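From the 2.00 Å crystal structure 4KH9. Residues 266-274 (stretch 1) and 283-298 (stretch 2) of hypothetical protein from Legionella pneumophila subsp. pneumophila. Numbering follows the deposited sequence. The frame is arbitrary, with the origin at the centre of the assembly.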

ATOM      1  N   PRO A 266     -18.353   3.125   3.095  1.00 37.36           N
ATOM      2  CA  PRO A 266     -19.019   4.412   3.410  1.00 36.43           C
ATOM      3  C   PRO A 266     -20.101   4.204   4.477  1.00 38.72           C
ATOM      4  O   PRO A 266     -21.296   4.260   4.190  1.00 37.04           O
ATOM      5  CB  PRO A 266     -19.592   4.834   2.052  1.00 38.55           C
ATOM      6  CG  PRO A 266     -19.841   3.551   1.315  1.00 43.69           C
ATOM      7  CD  PRO A 266     -18.771   2.598   1.769  1.00 39.99           C
ATOM      8  N   SER A 267     -19.661   3.927   5.722  1.00 34.13           N
ATOM      9  CA  SER A 267     -20.498   3.593   6.897  1.00 32.17           C
ATOM     10  C   SER A 267     -21.379   4.753   7.355  1.00 36.04           C
ATOM     11  O   SER A 267     -22.318   4.536   8.120  1.00 36.67           O
ATOM     12  CB  SER A 267     -19.610   3.159   8.050  1.00 30.46           C
ATOM     13  OG  SER A 267     -18.504   4.037   8.212  1.00 34.00           O
ATOM     14  N   ALA A 268     -21.058   5.983   6.920  1.00 32.18           N
ATOM     15  CA  ALA A 268     -21.820   7.189   7.257  1.00 31.04           C
ATOM     16  C   ALA A 268     -21.511   8.295   6.264  1.00 35.30           C
ATOM     17  O   ALA A 268     -20.417   8.321   5.679  1.00 36.49           O
ATOM     18  CB  ALA A 268     -21.511   7.646   8.679  1.00 31.54           C
ATOM     19  N   SER A 269     -22.488   9.183   6.039  1.00 31.16           N
ATOM     20  CA  SER A 269     -22.333  10.286   5.108  1.00 32.13           C
ATOM     21  C   SER A 269     -22.889  11.583   5.660  1.00 35.41           C
ATOM     22  O   SER A 269     -23.863  11.567   6.399  1.00 35.63           O
ATOM     23  CB  SER A 269     -23.035   9.967   3.789  1.00 37.38           C
ATOM     24  OG  SER A 269     -22.421   8.865   3.144  1.00 44.55           O
ATOM     25  N   LEU A 270     -22.255  12.699   5.300  1.00 32.49           N
ATOM     26  CA  LEU A 270     -22.717  14.058   5.621  1.00 33.61           C
ATOM     27  C   LEU A 270     -23.709  14.487   4.537  1.00 41.20           C
ATOM     28  O   LEU A 270     -23.461  14.231   3.349  1.00 38.99           O
ATOM     29  CB  LEU A 270     -21.550  15.049   5.727  1.00 33.20           C
ATOM     30  CG  LEU A 270     -20.419  14.722   6.702  1.00 37.82           C
ATOM     31  CD1 LEU A 270     -19.307  15.736   6.570  1.00 38.77           C
ATOM     32  CD2 LEU A 270     -20.916  14.655   8.147  1.00 36.85           C
HETATM   33  N   MSE A 271     -24.822  15.140   4.923  1.00 42.14           N
HETATM   34  CA  MSE A 271     -25.848  15.526   3.944  1.00 44.44           C
HETATM   35  C   MSE A 271     -26.051  17.045   3.809  1.00 49.33           C
HETATM   36  O   MSE A 271     -26.060  17.555   2.693  1.00 51.06           O
HETATM   37  CB  MSE A 271     -27.187  14.878   4.309  1.00 48.13           C
HETATM   38  CG  MSE A 271     -27.146  13.355   4.284  1.00 57.70           C
HETATM   39 SE   MSE A 271     -28.753  12.569   5.036  0.75 69.85          SE
HETATM   40  CE  MSE A 271     -30.087  13.209   3.670  1.00 67.54           C
ATOM     41  N   ASN A 272     -26.271  17.751   4.914  1.00 44.96           N
ATOM     42  CA  ASN A 272     -26.553  19.192   4.901  1.00 46.23           C
ATOM     43  C   ASN A 272     -25.771  19.892   5.984  1.00 49.65           C
ATOM     44  O   ASN A 272     -25.688  19.358   7.080  1.00 49.46           O
ATOM     45  CB  ASN A 272     -28.063  19.458   5.122  1.00 47.96           C
ATOM     46  CG  ASN A 272     -28.998  18.860   4.099  1.00 77.93           C
ATOM     47  OD1 ASN A 272     -29.362  19.505   3.097  1.00 78.21           O
ATOM     48  ND2 ASN A 272     -29.480  17.647   4.371  1.00 59.98           N
ATOM     49  N   VAL A 273     -25.230  21.087   5.708  1.00 44.75           N
ATOM     50  CA  VAL A 273     -24.494  21.851   6.712  1.00 43.70           C
ATOM     51  C   VAL A 273     -25.100  23.263   6.750  1.00 48.32           C
ATOM     52  O   VAL A 273     -25.409  23.849   5.711  1.00 47.96           O
ATOM     53  CB  VAL A 273     -22.947  21.832   6.525  1.00 47.05           C
ATOM     54  CG1 VAL A 273     -22.516  22.273   5.133  1.00 47.43           C
ATOM     55  CG2 VAL A 273     -22.228  22.632   7.606  1.00 47.00           C
ATOM     56  N   LYS A 274     -25.344  23.760   7.960  1.00 45.81           N
ATOM     57  CA  LYS A 274     -25.911  25.089   8.177  1.00 47.40           C
ATOM     58  C   LYS A 274     -25.210  25.731   9.372  1.00 52.90           C
ATOM     59  O   LYS A 274     -24.712  25.031  10.258  1.00 50.99           O
ATOM     60  CB  LYS A 274     -27.444  24.990   8.395  1.00 49.61           C
ATOM     61  CG  LYS A 274     -28.191  26.320   8.465  1.00 80.55           C
ATOM     62  CD  LYS A 274     -29.595  26.168   9.067  1.00 94.33           C
ATOM     63  CE  LYS A 274     -30.349  27.478   9.165  1.00102.17           C
ATOM     64  NZ  LYS A 274     -30.770  27.999   7.835  1.00109.56           N
ATOM     65  N   PHE A 283     -21.954  25.362  13.943  1.00 41.05           N
ATOM     66  CA  PHE A 283     -22.522  24.748  12.750  1.00 39.79           C
ATOM     67  C   PHE A 283     -23.157  23.438  13.107  1.00 43.02           C
ATOM     68  O   PHE A 283     -22.759  22.815  14.089  1.00 42.41           O
ATOM     69  CB  PHE A 283     -21.449  24.537  11.664  1.00 40.45           C
ATOM     70  CG  PHE A 283     -20.731  25.790  11.246  1.00 42.65           C
ATOM     71  CD1 PHE A 283     -19.616  26.242  11.950  1.00 45.53           C
ATOM     72  CD2 PHE A 283     -21.192  26.552  10.177  1.00 45.68           C
ATOM     73  CE1 PHE A 283     -18.994  27.440  11.608  1.00 47.16           C
ATOM     74  CE2 PHE A 283     -20.556  27.745   9.825  1.00 49.10           C
ATOM     75  CZ  PHE A 283     -19.462  28.177  10.546  1.00 47.22           C
ATOM     76  N   VAL A 284     -24.152  23.025  12.318  1.00 39.76           N
ATOM     77  CA  VAL A 284     -24.850  21.755  12.487  1.00 39.21           C
ATOM     78  C   VAL A 284     -24.821  21.002  11.149  1.00 41.67           C
ATOM     79  O   VAL A 284     -25.077  21.588  10.100  1.00 41.41           O
ATOM     80  CB  VAL A 284     -26.292  21.861  13.065  1.00 44.12           C
ATOM     81  CG1 VAL A 284     -26.274  22.157  14.561  1.00 44.36           C
ATOM     82  CG2 VAL A 284     -27.154  22.871  12.318  1.00 44.67           C
ATOM     83  N   VAL A 285     -24.485  19.720  11.190  1.00 38.67           N
ATOM     84  CA  VAL A 285     -24.413  18.885   9.984  1.00 38.93           C
ATOM     85  C   VAL A 285     -25.295  17.671  10.178  1.00 41.05           C
ATOM     86  O   VAL A 285     -25.189  17.007  11.213  1.00 40.59           O
ATOM     87  CB  VAL A 285     -22.960  18.448   9.613  1.00 44.59           C
ATOM     88  CG1 VAL A 285     -22.880  17.908   8.178  1.00 44.74           C
ATOM     89  CG2 VAL A 285     -21.967  19.577   9.788  1.00 45.27           C
ATOM     90  N   THR A 286     -26.104  17.326   9.160  1.00 36.21           N
ATOM     91  CA  THR A 286     -26.915  16.106   9.184  1.00 36.30           C
ATOM     92  C   THR A 286     -26.002  14.941   8.734  1.00 40.63           C
ATOM     93  O   THR A 286     -25.181  15.104   7.822  1.00 40.09           O
ATOM     94  CB  THR A 286     -28.184  16.276   8.322  1.00 46.13           C
ATOM     95  OG1 THR A 286     -29.034  17.247   8.926  1.00 47.09           O
ATOM     96  CG2 THR A 286     -28.955  14.985   8.134  1.00 48.08           C
ATOM     97  N   VAL A 287     -26.130  13.786   9.394  1.00 37.67           N
ATOM     98  CA  VAL A 287     -25.331  12.588   9.122  1.00 36.71           C
ATOM     99  C   VAL A 287     -26.266  11.376   8.994  1.00 41.20           C
ATOM    100  O   VAL A 287     -27.128  11.179   9.838  1.00 40.66           O
ATOM    101  CB  VAL A 287     -24.248  12.344  10.231  1.00 39.66           C
ATOM    102  CG1 VAL A 287     -23.285  11.225   9.854  1.00 37.88           C
ATOM    103  CG2 VAL A 287     -23.478  13.611  10.592  1.00 40.32           C
ATOM    104  N   ASP A 288     -26.082  10.573   7.951  1.00 39.95           N
ATOM    105  CA  ASP A 288     -26.795   9.318   7.740  1.00 40.73           C
ATOM    106  C   ASP A 288     -25.813   8.181   8.114  1.00 40.84           C
ATOM    107  O   ASP A 288     -24.732   8.118   7.554  1.00 40.21           O
ATOM    108  CB  ASP A 288     -27.329   9.205   6.293  1.00 43.82           C
ATOM    109  CG  ASP A 288     -28.219   7.990   6.047  1.00 61.65           C
ATOM    110  OD1 ASP A 288     -28.925   7.562   6.994  1.00 64.16           O
ATOM    111  OD2 ASP A 288     -28.246   7.499   4.898  1.00 71.08           O
ATOM    112  N   VAL A 289     -26.134   7.390   9.130  1.00 36.25           N
ATOM    113  CA  VAL A 289     -25.256   6.327   9.649  1.00 35.41           C
ATOM    114  C   VAL A 289     -25.875   4.964   9.322  1.00 41.50           C
ATOM    115  O   VAL A 289     -27.062   4.761   9.583  1.00 41.71           O
ATOM    116  CB  VAL A 289     -25.021   6.497  11.193  1.00 37.42           C
ATOM    117  CG1 VAL A 289     -24.181   5.369  11.762  1.00 36.08           C
ATOM    118  CG2 VAL A 289     -24.400   7.848  11.532  1.00 36.71           C
ATOM    119  N   ALA A 290     -25.058   4.033   8.787  1.00 38.94           N
ATOM    120  CA  ALA A 290     -25.474   2.674   8.428  1.00 38.14           C
ATOM    121  C   ALA A 290     -25.063   1.670   9.500  1.00 42.92           C
ATOM    122  O   ALA A 290     -25.768   0.676   9.696  1.00 43.28           O
ATOM    123  CB  ALA A 290     -24.859   2.282   7.085  1.00 37.96           C
ATOM    124  N   THR A 291     -23.910   1.904  10.171  1.00 38.13           N
ATOM    125  CA  THR A 291     -23.364   0.990  11.186  1.00 38.49           C
ATOM    126  C   THR A 291     -23.043   1.742  12.478  1.00 42.41           C
ATOM    127  O   THR A 291     -22.386   2.780  12.434  1.00 41.55           O
ATOM    128  CB  THR A 291     -22.113   0.283  10.630  1.00 45.61           C
ATOM    129  OG1 THR A 291     -22.526  -0.645   9.640  1.00 48.76           O
ATOM    130  CG2 THR A 291     -21.312  -0.462  11.688  1.00 43.14           C
ATOM    131  N   ALA A 292     -23.477   1.176  13.624  1.00 38.27           N
ATOM    132  CA  ALA A 292     -23.235   1.696  14.967  1.00 38.09           C
ATOM    133  C   ALA A 292     -21.723   1.741  15.228  1.00 40.19           C
ATOM    134  O   ALA A 292     -21.038   0.717  15.127  1.00 39.98           O
ATOM    135  CB  ALA A 292     -23.949   0.824  16.007  1.00 38.63           C
ATOM    136  N   SER A 293     -21.190   2.943  15.462  1.00 35.47           N
ATOM    137  CA  SER A 293     -19.749   3.110  15.667  1.00 33.15           C
ATOM    138  C   SER A 293     -19.460   4.460  16.243  1.00 32.89           C
ATOM    139  O   SER A 293     -20.366   5.266  16.434  1.00 31.82           O
ATOM    140  CB  SER A 293     -18.997   2.934  14.338  1.00 35.67           C
ATOM    141  OG  SER A 293     -17.591   2.844  14.512  1.00 39.80           O
ATOM    142  N   ARG A 294     -18.182   4.725  16.496  1.00 31.56           N
ATOM    143  CA  ARG A 294     -17.731   6.041  16.934  1.00 31.09           C
ATOM    144  C   ARG A 294     -17.258   6.809  15.712  1.00 31.75           C
ATOM    145  O   ARG A 294     -16.417   6.337  14.944  1.00 29.36           O
ATOM    146  CB  ARG A 294     -16.641   5.938  18.010  1.00 33.30           C
ATOM    147  CG  ARG A 294     -16.245   7.300  18.557  1.00 34.34           C
ATOM    148  CD  ARG A 294     -15.237   7.162  19.676  1.00 34.51           C
ATOM    149  NE  ARG A 294     -14.941   8.466  20.263  1.00 34.18           N
ATOM    150  CZ  ARG A 294     -15.747   9.146  21.073  1.00 39.26           C
ATOM    151  NH1 ARG A 294     -16.946   8.671  21.385  1.00 33.37           N
ATOM    152  NH2 ARG A 294     -15.378  10.326  21.542  1.00 33.08           N
ATOM    153  N   TYR A 295     -17.804   8.003  15.534  1.00 28.50           N
ATOM    154  CA  TYR A 295     -17.480   8.848  14.392  1.00 27.51           C
ATOM    155  C   TYR A 295     -16.987  10.209  14.838  1.00 33.79           C
ATOM    156  O   TYR A 295     -17.430  10.734  15.879  1.00 31.86           O
ATOM    157  CB  TYR A 295     -18.718   9.036  13.501  1.00 28.03           C
ATOM    158  CG  TYR A 295     -19.231   7.759  12.882  1.00 29.05           C
ATOM    159  CD1 TYR A 295     -18.759   7.320  11.648  1.00 30.11           C
ATOM    160  CD2 TYR A 295     -20.224   7.011  13.501  1.00 30.02           C
ATOM    161  CE1 TYR A 295     -19.228   6.137  11.071  1.00 30.51           C
ATOM    162  CE2 TYR A 295     -20.721   5.840  12.921  1.00 31.10           C
ATOM    163  CZ  TYR A 295     -20.231   5.417  11.694  1.00 36.60           C
ATOM    164  OH  TYR A 295     -20.671   4.239  11.134  1.00 33.65           O
ATOM    165  N   ALA A 296     -16.099  10.807  14.034  1.00 30.56           N
ATOM    166  CA  ALA A 296     -15.623  12.151  14.324  1.00 30.34           C
ATOM    167  C   ALA A 296     -15.848  13.029  13.146  1.00 34.03           C
ATOM    168  O   ALA A 296     -15.468  12.693  12.028  1.00 34.18           O
ATOM    169  CB  ALA A 296     -14.152  12.150  14.708  1.00 31.42           C
ATOM    170  N   LEU A 297     -16.497  14.148  13.384  1.00 33.00           N
ATOM    171  CA  LEU A 297     -16.701  15.168  12.377  1.00 34.89           C
ATOM    172  C   LEU A 297     -15.650  16.230  12.573  1.00 39.73           C
ATOM    173  O   LEU A 297     -15.628  16.865  13.625  1.00 40.54           O
ATOM    174  CB  LEU A 297     -18.107  15.740  12.483  1.00 36.57           C
ATOM    175  CG  LEU A 297     -18.422  16.941  11.597  1.00 43.51           C
ATOM    176  CD1 LEU A 297     -18.286  16.592  10.101  1.00 44.57           C
ATOM    177  CD2 LEU A 297     -19.781  17.473  11.914  1.00 46.28           C
ATOM    178  N   GLN A 298     -14.778  16.425  11.575  1.00 35.98           N
ATOM    179  CA  GLN A 298     -13.700  17.407  11.642  1.00 34.79           C
ATOM    180  C   GLN A 298     -13.896  18.485  10.600  1.00 40.00           C
ATOM    181  O   GLN A 298     -14.232  18.166   9.464  1.00 39.44           O
ATOM    182  CB  GLN A 298     -12.358  16.715  11.425  1.00 34.71           C
ATOM    183  CG  GLN A 298     -11.198  17.454  12.052  1.00 47.17           C
ATOM    184  CD  GLN A 298      -9.888  16.803  11.701  1.00 57.02           C
ATOM    185  OE1 GLN A 298      -9.128  17.310  10.866  1.00 46.73           O
ATOM    186  NE2 GLN A 298      -9.591  15.684  12.351  1.00 41.05           N
TER

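How do the strands join where stretch 2 begins? Strand 283-289 runs antiparallel to strand 268-274, and the first rung is a pair of backbone hydrogen bonds: Val284 N donates to Lys274 O at 2.9 Å, and Lys274 N returns the bond to Val284 O at 3.1 Å. Next comes a pair without hydrogen bonds, Val285 with Val273, whose CA atoms lie 4.4 Å apart. Their side chains share one face of the sheet, and Val285 CG2 meets Val273 CG2 at 3.8 Å.

What happens to the register at Thr286? It slips by one residue. Thr286 N donates to Asn272 O, but Thr286 O accepts from Met271 N, each at 2.9 Å, so one residue of stretch 2 faces two of stretch 1. This is a beta bulge, and it leaves Asn272 N buried without a partner. The selenomethionine Met271 still covers Thr286, with SE 3.9 Å from Thr286 CG2.

How does the ladder resume beyond the bulge? Val287 pairs with Leu270, and the leucine's CD2 bridges two valines, 3.7 Å from Val287 CG2 and 3.8 Å from Val285 CG1. Asp288 then forms a double rung with Ser269: Asp288 N to Ser269 O and Ser269 N to Asp288 O, both 2.9 Å. Val289 sits beside Ala268, and Ala290 N closes the ladder on Ser267 O at 2.9 Å, nearly straight at 171°.

What does the second strand of stretch 2 add? It contributes side chains rather than backbone bonds. Tyr295 OH donates to Thr291 O at 2.6 Å, a bond within stretch 2 that ties down the end of the ring, while Tyr295 CE1 packs 3.6 Å from Ala268 CB. Farther along, Leu297 CD1 reaches Leu270 CD1 at 3.8 Å, extending the apolar cluster formed with Val285 and Val287.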